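Local coordinates for protein response regulator ChrA (Corynebacterium diphtheriae, PDB 4YN8) that acts as the response regulator of a haem-sensing two-component system and probably controls transcription by binding DNA through a LuxR-type helix-turn-helix domain, at residues 53-58 with 85-90; 79-84 with 100-105. The protein carries 1 engineered substitution. All blocks are in the same frame, centred on the assembly; numbering follows the deposited sequence.

Overall arrangement
Both contacts lie in the receiver domain, a CheY-like fold with a central parallel beta sheet, and their centres are about 10 Å apart. Along the chain the four segments alternate. Residues 53-58 follow strand 50-53; 79-84 carry the end of strand 77-81 and the loop after it; 85-90 lead into helix 89-94; 100-105 carry the end of strand 99-102 and the turn beyond. Contact 2 joins two neighbouring strands, and contact 1 joins the loops that leave the C-terminal ends of strands 50-53 and 77-81. A sulfate touches both, and D54 OD1 meets K103 NZ at 2.6 Å in a salt bridge. Together they form much of the site, beside the magnesium bound by D54, that corresponds to the phosphorylation site of receiver domains.

Contact 1: residues 53-58 with 85-90; sequences TDIQMP and TEADIL. With MG (magnesium ion), chain F; SO4 (sulfate ion), chain B.
Two partners grip D54 OD1, the magnesium ion at 2.3 Å and the ammonium group of K103, in the acidic pocket of a CheY-like receiver domain. D12, H14 and three waters complete the six-fold metal shell. D54 follows strand 50-53, where receiver domains carry their phosphorylated aspartate, and is probably that residue here. Its carboxylate faces a sulfate, probably from the crystallisation liquor, which lies roughly where a phosphoryl group would be expected.

The anion bridges the two segments, which share no direct hydrogen bond. Backbone N-H groups bind it from one loop: I55 N reaches sulfate O4 at 3.1 Å, and Q56 N reaches O3 at an angle of 164°. From the other loop T85 OG1, anti to its own backbone N (chi1 -174°), donates to sulfate O2 at only 2.4 Å, a very short bond. A hydroxyl suits this place because it also accepts from A87 N (3.0 Å, 162°), closing an ST turn that fixes its rotation.

Apolar packing fills in beside the sulfate. I55 CG2 lies 3.7 Å from A87 CB, a methyl small enough to fit between this branch and Q56. Q56 extends past T85, its CG tight against A87 CB at 3.2 Å. At its tip a water donates to Q56 OE1 and accepts from E86 N, each at 2.9 Å.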
loop_
_atom_site.group_PDB
_atom_site.type_symbol
_atom_site.label_atom_id
_atom_site.label_comp_id
_atom_site.label_asym_id
_atom_site.label_seq_id
_atom_site.Cartn_x
_atom_site.Cartn_y
_atom_site.Cartn_z
ATOM N N THR A 53 -6.112 -13.748 -3.995
ATOM C CA THR A 53 -6.490 -13.056 -2.758
ATOM C C THR A 53 -6.556 -11.537 -2.928
ATOM O O THR A 53 -5.868 -11.019 -3.746
ATOM C CB THR A 53 -5.509 -13.374 -1.591
ATOM O OG1 THR A 53 -6.029 -12.822 -0.338
ATOM C CG2 THR A 53 -4.146 -12.837 -1.792
ATOM N N ASP A 54 -7.527 -10.977 -2.194
ATOM C CA ASP A 54 -7.705 -9.587 -1.757
ATOM C C ASP A 54 -6.569 -9.098 -0.865
ATOM O O ASP A 54 -5.859 -9.916 -0.266
ATOM C CB ASP A 54 -8.981 -9.734 -0.794
ATOM C CG ASP A 54 -9.747 -8.542 -0.628
ATOM O OD1 ASP A 54 -10.425 -8.061 -1.602
ATOM O OD2 ASP A 54 -9.794 -8.097 0.529
ATOM N N ILE A 55 -6.433 -7.770 -0.666
ATOM C CA ILE A 55 -5.525 -7.253 0.335
ATOM C C ILE A 55 -6.222 -7.040 1.697
ATOM O O ILE A 55 -5.818 -7.632 2.707
ATOM C CB ILE A 55 -4.872 -5.914 -0.104
ATOM C CG1 ILE A 55 -4.222 -6.041 -1.464
ATOM C CG2 ILE A 55 -3.970 -5.394 0.989
ATOM C CD1 ILE A 55 -3.732 -4.712 -2.012
ATOM N N GLN A 56 -7.286 -6.242 1.716
ATOM C CA GLN A 56 -7.961 -5.776 2.942
ATOM C C GLN A 56 -8.844 -6.811 3.579
ATOM O O GLN A 56 -9.941 -6.965 3.149
ATOM C CB GLN A 56 -8.903 -4.621 2.560
ATOM C CG GLN A 56 -8.213 -3.485 1.876
ATOM C CD GLN A 56 -9.117 -2.278 1.757
ATOM O OE1 GLN A 56 -9.692 -1.985 0.682
ATOM N NE2 GLN A 56 -9.281 -1.598 2.878
ATOM N N MET A 57 -8.371 -7.526 4.605
ATOM C CA MET A 57 -9.222 -8.513 5.290
ATOM C C MET A 57 -8.847 -8.505 6.767
ATOM O O MET A 57 -7.668 -8.415 7.104
ATOM C CB MET A 57 -8.952 -9.939 4.781
ATOM C CG MET A 57 -9.133 -10.050 3.299
ATOM S SD MET A 57 -8.858 -11.652 2.529
ATOM C CE MET A 57 -7.122 -11.829 2.800
ATOM N N PRO A 58 -9.842 -8.687 7.641
ATOM C CA PRO A 58 -9.560 -8.700 9.069
ATOM C C PRO A 58 -8.851 -9.998 9.445
ATOM O O PRO A 58 -8.968 -11.027 8.764
ATOM C CB PRO A 58 -10.985 -8.644 9.665
ATOM C CG PRO A 58 -11.739 -9.598 8.802
ATOM C CD PRO A 58 -11.179 -9.284 7.377
ATOM N N THR A 85 -7.779 1.658 -4.221
ATOM C CA THR A 85 -7.932 0.995 -2.974
ATOM C C THR A 85 -7.416 1.838 -1.805
ATOM O O THR A 85 -6.452 2.614 -1.945
ATOM C CB THR A 85 -7.159 -0.375 -2.930
ATOM O OG1 THR A 85 -7.471 -1.052 -1.690
ATOM C CG2 THR A 85 -5.671 -0.161 -3.184
ATOM N N GLU A 86 -8.060 1.698 -0.682
ATOM C CA GLU A 86 -7.555 2.296 0.534
ATOM C C GLU A 86 -6.554 1.397 1.268
ATOM O O GLU A 86 -5.911 1.855 2.210
ATOM C CB GLU A 86 -8.685 2.650 1.463
ATOM C CG GLU A 86 -9.402 3.885 0.927
ATOM C CD GLU A 86 -10.541 4.355 1.804
ATOM O OE1 GLU A 86 -11.040 3.602 2.674
ATOM O OE2 GLU A 86 -10.955 5.500 1.589
ATOM N N ALA A 87 -6.370 0.170 0.803
ATOM C CA ALA A 87 -5.392 -0.740 1.386
ATOM C C ALA A 87 -3.948 -0.277 1.171
ATOM O O ALA A 87 -3.685 0.604 0.358
ATOM C CB ALA A 87 -5.540 -2.101 0.787
ATOM N N ASP A 88 -3.018 -0.966 1.832
ATOM C CA ASP A 88 -1.610 -0.640 1.734
ATOM C C ASP A 88 -1.021 -1.308 0.509
ATOM O O ASP A 88 -0.413 -2.411 0.575
ATOM C CB ASP A 88 -0.846 -1.085 2.971
ATOM C CG ASP A 88 0.510 -0.427 3.086
ATOM O OD1 ASP A 88 1.068 0.095 2.098
ATOM O OD2 ASP A 88 1.019 -0.468 4.208
ATOM N N ILE A 89 -1.247 -0.650 -0.627
ATOM C CA ILE A 89 -0.845 -1.234 -1.908
ATOM C C ILE A 89 0.695 -1.361 -1.976
ATOM O O ILE A 89 1.187 -2.349 -2.536
ATOM C CB ILE A 89 -1.446 -0.442 -3.092
ATOM C CG1 ILE A 89 -1.093 -1.115 -4.442
ATOM C CG2 ILE A 89 -0.927 0.968 -3.066
ATOM C CD1 ILE A 89 -1.859 -0.502 -5.610
ATOM N N LEU A 90 1.443 -0.424 -1.417
ATOM C CA LEU A 90 2.894 -0.552 -1.425
ATOM C C LEU A 90 3.332 -1.797 -0.631
ATOM O O LEU A 90 4.161 -2.574 -1.117
ATOM C CB LEU A 90 3.558 0.679 -0.901
ATOM C CG LEU A 90 5.096 0.613 -0.776
ATOM C CD1 LEU A 90 5.730 0.351 -2.123
ATOM C CD2 LEU A 90 5.630 1.913 -0.125
HETATM MG MG MG F . -12.357 -7.601 -0.469
HETATM S S SO4 B . -8.473 -4.599 -1.870
HETATM O O1 SO4 B . -9.423 -4.376 -2.975
HETATM O O2 SO4 B . -8.122 -3.307 -1.277
HETATM O O3 SO4 B . -8.927 -5.457 -0.748
HETATM O O4 SO4 B . -7.196 -5.257 -2.404
HETATM O O HOH W 1 -11.514 -5.795 -0.367
HETATM O O HOH W 2 -10.646 0.409 -0.741
HETATM O O HOH W 3 -11.233 -8.599 1.130
HETATM O O HOH W 4 -13.542 -7.450 -2.144
#

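Contact 2: residues 79-84 with 100-105. With SO4 (sulfate ion), chain B.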
loop_
_atom_site.group_PDB
_atom_site.type_symbol
_atom_site.label_atom_id
_atom_site.label_comp_id
_atom_site.label_asym_id
_atom_site.label_seq_id
_atom_site.Cartn_x
_atom_site.Cartn_y
_atom_site.Cartn_z
ATOM N N ILE A 79 -2.448 -11.486 -6.281
ATOM C CA ILE A 79 -3.131 -10.471 -5.498
ATOM C C ILE A 79 -3.978 -9.616 -6.417
ATOM O O ILE A 79 -3.494 -9.132 -7.462
ATOM C CB ILE A 79 -2.127 -9.563 -4.752
ATOM C CG1 ILE A 79 -1.463 -10.355 -3.653
ATOM C CG2 ILE A 79 -2.797 -8.316 -4.203
ATOM C CD1 ILE A 79 -0.337 -9.585 -2.937
ATOM N N LEU A 80 -5.232 -9.468 -6.012
ATOM C CA LEU A 80 -6.215 -8.605 -6.699
ATOM C C LEU A 80 -6.516 -7.390 -5.875
ATOM O O LEU A 80 -6.707 -7.453 -4.654
ATOM C CB LEU A 80 -7.485 -9.331 -6.996
ATOM C CG LEU A 80 -7.403 -10.620 -7.814
ATOM C CD1 LEU A 80 -8.773 -11.252 -8.053
ATOM C CD2 LEU A 80 -6.676 -10.467 -9.116
ATOM N N THR A 81 -6.574 -6.248 -6.540
ATOM C CA THR A 81 -6.951 -5.047 -5.819
ATOM C C THR A 81 -7.716 -4.117 -6.738
ATOM O O THR A 81 -8.126 -4.519 -7.817
ATOM C CB THR A 81 -5.722 -4.432 -5.159
ATOM O OG1 THR A 81 -6.094 -3.484 -4.138
ATOM C CG2 THR A 81 -4.762 -3.829 -6.168
ATOM N N THR A 82 -7.991 -2.903 -6.254
ATOM C CA THR A 82 -8.642 -1.869 -7.073
ATOM C C THR A 82 -7.699 -0.650 -7.201
ATOM O O THR A 82 -6.857 -0.374 -6.355
ATOM C CB THR A 82 -10.004 -1.426 -6.496
ATOM O OG1 THR A 82 -9.854 -0.803 -5.226
ATOM C CG2 THR A 82 -10.918 -2.625 -6.287
ATOM N N TYR A 83 -7.872 0.069 -8.266
ATOM C CA TYR A 83 -6.937 1.168 -8.567
ATOM C C TYR A 83 -6.971 2.259 -7.510
ATOM O O TYR A 83 -5.972 2.960 -7.316
ATOM C CB TYR A 83 -7.212 1.713 -9.966
ATOM C CG TYR A 83 -8.401 2.633 -10.063
ATOM C CD1 TYR A 83 -9.683 2.132 -10.278
ATOM C CD2 TYR A 83 -8.244 4.016 -9.903
ATOM C CE1 TYR A 83 -10.770 2.976 -10.361
ATOM C CE2 TYR A 83 -9.346 4.865 -9.999
ATOM C CZ TYR A 83 -10.606 4.336 -10.204
ATOM O OH TYR A 83 -11.710 5.193 -10.317
ATOM N N ASP A 84 -8.105 2.379 -6.832
ATOM C CA ASP A 84 -8.331 3.392 -5.819
ATOM C C ASP A 84 -8.440 2.812 -4.444
ATOM O O ASP A 84 -9.056 3.381 -3.524
ATOM C CB ASP A 84 -9.582 4.232 -6.126
ATOM C CG ASP A 84 -10.873 3.403 -6.188
ATOM O OD1 ASP A 84 -10.833 2.111 -6.231
ATOM O OD2 ASP A 84 -11.920 4.085 -6.240
ATOM N N TYR A 100 -0.042 -9.772 -9.736
ATOM C CA TYR A 100 -0.861 -8.661 -9.268
ATOM C C TYR A 100 -1.764 -8.292 -10.454
ATOM O O TYR A 100 -1.292 -8.225 -11.600
ATOM C CB TYR A 100 -0.012 -7.413 -8.941
ATOM C CG TYR A 100 0.917 -7.608 -7.779
ATOM C CD1 TYR A 100 2.157 -8.207 -7.933
ATOM C CD2 TYR A 100 0.504 -7.277 -6.544
ATOM C CE1 TYR A 100 2.944 -8.487 -6.849
ATOM C CE2 TYR A 100 1.324 -7.461 -5.430
ATOM C CZ TYR A 100 2.517 -8.097 -5.600
ATOM O OH TYR A 100 3.279 -8.329 -4.496
ATOM N N LEU A 101 -3.014 -8.006 -10.149
ATOM C CA LEU A 101 -3.995 -7.593 -11.168
ATOM C C LEU A 101 -5.074 -6.785 -10.520
ATOM O O LEU A 101 -5.339 -6.934 -9.324
ATOM C CB LEU A 101 -4.607 -8.828 -11.840
ATOM C CG LEU A 101 -5.313 -8.565 -13.172
ATOM C CD1 LEU A 101 -4.339 -8.256 -14.280
ATOM C CD2 LEU A 101 -6.191 -9.785 -13.541
ATOM N N LEU A 102 -5.710 -5.886 -11.273
ATOM C CA LEU A 102 -6.885 -5.236 -10.754
ATOM C C LEU A 102 -8.134 -6.076 -10.905
ATOM O O LEU A 102 -8.285 -6.800 -11.862
ATOM C CB LEU A 102 -7.123 -3.871 -11.403
ATOM C CG LEU A 102 -6.016 -2.842 -11.227
ATOM C CD1 LEU A 102 -6.413 -1.538 -11.923
ATOM C CD2 LEU A 102 -5.728 -2.604 -9.782
ATOM N N LYS A 103 -9.056 -5.933 -9.970
ATOM C CA LYS A 103 -10.285 -6.772 -9.965
ATOM C C LYS A 103 -11.220 -6.540 -11.121
ATOM O O LYS A 103 -11.952 -7.458 -11.483
ATOM C CB LYS A 103 -11.087 -6.588 -8.694
ATOM C CG LYS A 103 -10.400 -7.084 -7.454
ATOM C CD LYS A 103 -11.208 -6.863 -6.176
ATOM C CE LYS A 103 -10.415 -7.349 -4.985
ATOM N NZ LYS A 103 -10.933 -6.708 -3.796
ATOM N N ASP A 104 -11.155 -5.362 -11.716
ATOM C CA ASP A 104 -11.953 -5.070 -12.915
ATOM C C ASP A 104 -11.171 -5.095 -14.232
ATOM O O ASP A 104 -11.598 -4.549 -15.238
ATOM C CB ASP A 104 -12.661 -3.746 -12.708
ATOM C CG ASP A 104 -11.696 -2.566 -12.575
ATOM O OD1 ASP A 104 -10.439 -2.726 -12.639
ATOM O OD2 ASP A 104 -12.229 -1.429 -12.423
ATOM N N ALA A 105 -10.045 -5.790 -14.266
ATOM C CA ALA A 105 -9.359 -6.091 -15.480
ATOM C C ALA A 105 -10.282 -6.883 -16.423
ATOM O O ALA A 105 -11.238 -7.494 -15.997
ATOM C CB ALA A 105 -8.101 -6.908 -15.231
HETATM S S SO4 B . -8.473 -4.599 -1.870
HETATM O O1 SO4 B . -9.423 -4.376 -2.975
HETATM O O2 SO4 B . -8.122 -3.307 -1.277
HETATM O O3 SO4 B . -8.927 -5.457 -0.748
HETATM O O4 SO4 B . -7.196 -5.257 -2.404
HETATM O O HOH W 5 -9.723 -1.329 -10.159
#
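A beta-alpha-beta unit of the receiver fold, strand 77-81, helix 89-94 and strand 99-102, brings two parallel strands together here. Three backbone bonds zip them. L101 N donates to I79 O at 3.0 Å. T81 N follows, to L101 O at 3.1 Å. K103 N closes the series on T81 O at 2.7 Å, the first and last bonds running nearly along the C=O axis.

On one sheet face I79 and Y100 run alongside each other, with I79 CD1 3.7 Å from Y100 CE2. Y100 probably holds the position of the switch aromatic of receiver domains; its OH hydrogen-bonds to A92 O and A97 N, satisfying a buried polar tip. Leucines suit the other face, where L80 CD2 packs on L101 CB; L101 goes on to touch helix 107-119.

T81 serves two neighbours: CG2 meets L102 CD2 obliquely, while OG1, anti to its backbone N (chi1 -163°), donates to sulfate O4 at 2.7 Å. T81 probably corresponds to the hydroxyl residue that receiver domains carry at the end of this strand. K103, extended beyond CG, reaches across the end of strand 77-81; its CG lies 3.7 Å from L80 CB. Beyond that, NZ, also paired with D54, gives a hydrogen bond to sulfate O1 at 2.9 Å.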